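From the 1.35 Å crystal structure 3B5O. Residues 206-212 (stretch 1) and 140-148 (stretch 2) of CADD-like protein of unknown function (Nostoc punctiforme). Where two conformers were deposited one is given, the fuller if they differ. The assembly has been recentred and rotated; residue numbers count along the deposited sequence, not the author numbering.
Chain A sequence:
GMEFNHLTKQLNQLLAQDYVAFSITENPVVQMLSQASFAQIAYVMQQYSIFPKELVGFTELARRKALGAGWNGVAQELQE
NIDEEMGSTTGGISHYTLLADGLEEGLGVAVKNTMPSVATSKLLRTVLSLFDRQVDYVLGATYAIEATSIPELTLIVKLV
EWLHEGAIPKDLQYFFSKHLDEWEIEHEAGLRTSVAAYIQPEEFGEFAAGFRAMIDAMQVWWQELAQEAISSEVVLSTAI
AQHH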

# COMPACT_ATOMS: atom_id res chain seq x y z
N GLU A 206 -8.26 -18.96 -5.38
CA GLU A 206 -8.28 -18.33 -4.05
C GLU A 206 -7.22 -17.24 -3.97
O GLU A 206 -7.46 -16.16 -3.43
CB GLU A 206 -8.09 -19.37 -2.93
CG GLU A 206 -9.36 -20.13 -2.62
CD GLU A 206 -10.42 -19.22 -2.02
OE1 GLU A 206 -10.28 -18.85 -0.83
OE2 GLU A 206 -11.37 -18.82 -2.74
N PHE A 207 -6.06 -17.49 -4.56
CA PHE A 207 -5.00 -16.48 -4.63
C PHE A 207 -5.51 -15.25 -5.41
O PHE A 207 -5.36 -14.11 -4.97
CB PHE A 207 -3.76 -17.09 -5.30
CG PHE A 207 -2.58 -16.17 -5.37
CD1 PHE A 207 -2.44 -15.29 -6.44
CD2 PHE A 207 -1.61 -16.18 -4.39
CE1 PHE A 207 -1.35 -14.45 -6.53
CE2 PHE A 207 -0.52 -15.35 -4.48
CZ PHE A 207 -0.38 -14.50 -5.57
N ALA A 208 -6.15 -15.49 -6.55
CA ALA A 208 -6.72 -14.39 -7.34
C ALA A 208 -7.80 -13.64 -6.57
O ALA A 208 -7.88 -12.42 -6.63
CB ALA A 208 -7.29 -14.93 -8.69
N ALA A 209 -8.66 -14.38 -5.86
CA ALA A 209 -9.71 -13.76 -5.07
C ALA A 209 -9.15 -12.85 -3.97
O ALA A 209 -9.67 -11.75 -3.73
CB ALA A 209 -10.63 -14.82 -4.47
N GLY A 210 -8.07 -13.28 -3.33
CA GLY A 210 -7.46 -12.47 -2.29
C GLY A 210 -6.87 -11.20 -2.88
O GLY A 210 -6.96 -10.11 -2.30
N PHE A 211 -6.21 -11.35 -4.02
CA PHE A 211 -5.62 -10.20 -4.71
C PHE A 211 -6.70 -9.19 -5.06
O PHE A 211 -6.56 -7.99 -4.82
CB PHE A 211 -4.90 -10.71 -5.97
CG PHE A 211 -4.12 -9.67 -6.70
CD1 PHE A 211 -4.73 -8.81 -7.63
CD2 PHE A 211 -2.75 -9.58 -6.53
CE1 PHE A 211 -3.96 -7.86 -8.30
CE2 PHE A 211 -2.01 -8.65 -7.23
CZ PHE A 211 -2.62 -7.80 -8.12
N ARG A 212 -7.77 -9.68 -5.69
CA ARG A 212 -8.88 -8.84 -6.10
C ARG A 212 -9.48 -8.11 -4.90
O ARG A 212 -9.77 -6.91 -4.95
CB ARG A 212 -9.97 -9.71 -6.73
CG ARG A 212 -11.25 -8.98 -7.07
CD ARG A 212 -11.05 -8.04 -8.22
NE ARG A 212 -11.02 -8.80 -9.47
CZ ARG A 212 -11.21 -8.28 -10.67
NH1 ARG A 212 -11.39 -6.97 -10.85
NH2 ARG A 212 -11.20 -9.09 -11.72
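Stretch 2 (140-148) GATYAIEAT

Two helices approach so closely here that backbone meets backbone: the axes of helix 140-148 and helix 206-212 come within 6.8 Å, and the CA atoms of Gly140 and Phe207 lie 4.2 Å apart, those of Ala141 and Phe211 4.3 Å apart. Gly140 leaves room for this approach, and Gly210 faces it from stretch 1. A CB on Gly140 would point toward stretch 1 and lie 1.9 Å from Phe207 O, a clash; a CB on Gly210 would lie a tight 3.2 Å from Ala141 N. Stretch 2 is helical, as is stretch 1, and both helices begin before the residues given. Their N-to-C directions diverge by 51°, with a signed crossing angle of -51°, so stretch 2 runs obliquely across stretch 1 in broadly the same sense.

No hydrogen bond joins the two stretches; the close approach instead brings CA atoms up to carbonyl oxygens: Gly140 CA lies 3.3 Å from Phe207 O, with an angle of 152° at the hydrogen, Phe211 CA lies 3.3 Å from Gly140 O, and Ala141 CA lies 3.5 Å from Gly210 O. The latter two are more bent, at 125° and 120°. Two of these oxygens also serve their own helices, Phe207 O accepting from Phe211 N at 3.0 Å and Gly140 O from Ala144 N at 3.0 Å.

The two phenylalanines of stretch 1, one helical turn apart and both with chi1 in the t well, add aromatic surface beside this backbone contact. Phe207 starts sideways from its CA, but the end of its side chain comes nearer to stretch 2; its ring face covers Gly140, whose CA is 3.6 Å from the ring centroid and 14° off the normal. Its CZ also reaches Tyr143 CB at 3.6 Å. Phe211, with the larger contact area, packs as a knob among Gly140, Tyr143, Ala144 and Ala147. Ala144 CB sits over one face of its ring, 3.7 Å from Phe211 CD2, while Ala147 CB approaches the ring edge, 3.8 Å from Phe211 CE2. Phe211 CE2 also touches Tyr143 CD2 at 3.6 Å, and these two rings meet rim to rim, their planes at 38°.

Tyr143, Ala144 and Ala147 all direct CA-to-CB toward stretch 1, whereas Thr142 and Ile145 point away. On stretch 1, Ala208, Ala209 and Arg212 likewise point away. The two stretches together bury 360 Å², a compact contact of glycine, alanine and aromatic residues.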

# COMPACT_ATOMS: atom_id res chain seq x y z
N GLY A 140 -2.47 -14.03 -1.81
CA GLY A 140 -2.95 -13.20 -2.90
C GLY A 140 -3.09 -11.75 -2.48
O GLY A 140 -2.70 -10.83 -3.21
N ALA A 141 -3.71 -11.53 -1.33
CA ALA A 141 -3.83 -10.16 -0.81
C ALA A 141 -2.44 -9.56 -0.54
O ALA A 141 -2.21 -8.35 -0.75
CB ALA A 141 -4.67 -10.16 0.46
N THR A 142 -1.53 -10.38 -0.05
CA THR A 142 -0.18 -9.92 0.22
C THR A 142 0.54 -9.58 -1.08
O THR A 142 1.25 -8.58 -1.17
CB THR A 142 0.59 -11.00 1.03
OG1 THR A 142 -0.13 -11.32 2.21
CG2 THR A 142 2.01 -10.52 1.41
N TYR A 143 0.33 -10.39 -2.12
CA TYR A 143 0.92 -10.08 -3.41
C TYR A 143 0.33 -8.78 -3.98
O TYR A 143 1.02 -8.05 -4.66
CB TYR A 143 0.75 -11.28 -4.37
CG TYR A 143 1.46 -11.06 -5.68
CD1 TYR A 143 2.83 -10.93 -5.71
CD2 TYR A 143 0.77 -10.90 -6.86
CE1 TYR A 143 3.50 -10.68 -6.89
CE2 TYR A 143 1.44 -10.64 -8.04
CZ TYR A 143 2.79 -10.52 -8.05
OH TYR A 143 3.44 -10.27 -9.24
N ALA A 144 -0.93 -8.49 -3.68
CA ALA A 144 -1.53 -7.22 -4.08
C ALA A 144 -0.79 -6.01 -3.48
O ALA A 144 -0.68 -4.98 -4.14
CB ALA A 144 -2.99 -7.17 -3.77
N ILE A 145 -0.30 -6.14 -2.26
CA ILE A 145 0.52 -5.09 -1.66
C ILE A 145 1.76 -4.87 -2.50
O ILE A 145 2.13 -3.73 -2.80
CB ILE A 145 0.95 -5.43 -0.22
CG1 ILE A 145 -0.24 -5.65 0.71
CG2 ILE A 145 1.87 -4.33 0.35
CD1 ILE A 145 0.19 -6.28 2.08
N GLU A 146 2.42 -5.96 -2.89
CA GLU A 146 3.61 -5.86 -3.74
C GLU A 146 3.29 -5.24 -5.11
O GLU A 146 4.03 -4.38 -5.60
CB GLU A 146 4.30 -7.23 -3.91
CG GLU A 146 5.41 -7.23 -4.96
CD GLU A 146 6.15 -8.54 -5.08
OE1 GLU A 146 6.18 -9.30 -4.09
OE2 GLU A 146 6.71 -8.80 -6.16
N ALA A 147 2.21 -5.69 -5.74
CA ALA A 147 1.84 -5.22 -7.07
C ALA A 147 1.46 -3.74 -7.10
O ALA A 147 1.71 -3.04 -8.07
CB ALA A 147 0.70 -6.06 -7.63
N THR A 148 0.85 -3.27 -6.02
CA THR A 148 0.43 -1.88 -5.93
C THR A 148 1.51 -0.93 -5.45
O THR A 148 1.34 0.27 -5.53
CB THR A 148 -0.80 -1.70 -5.00
OG1 THR A 148 -0.52 -2.21 -3.68
CG2 THR A 148 -2.02 -2.39 -5.61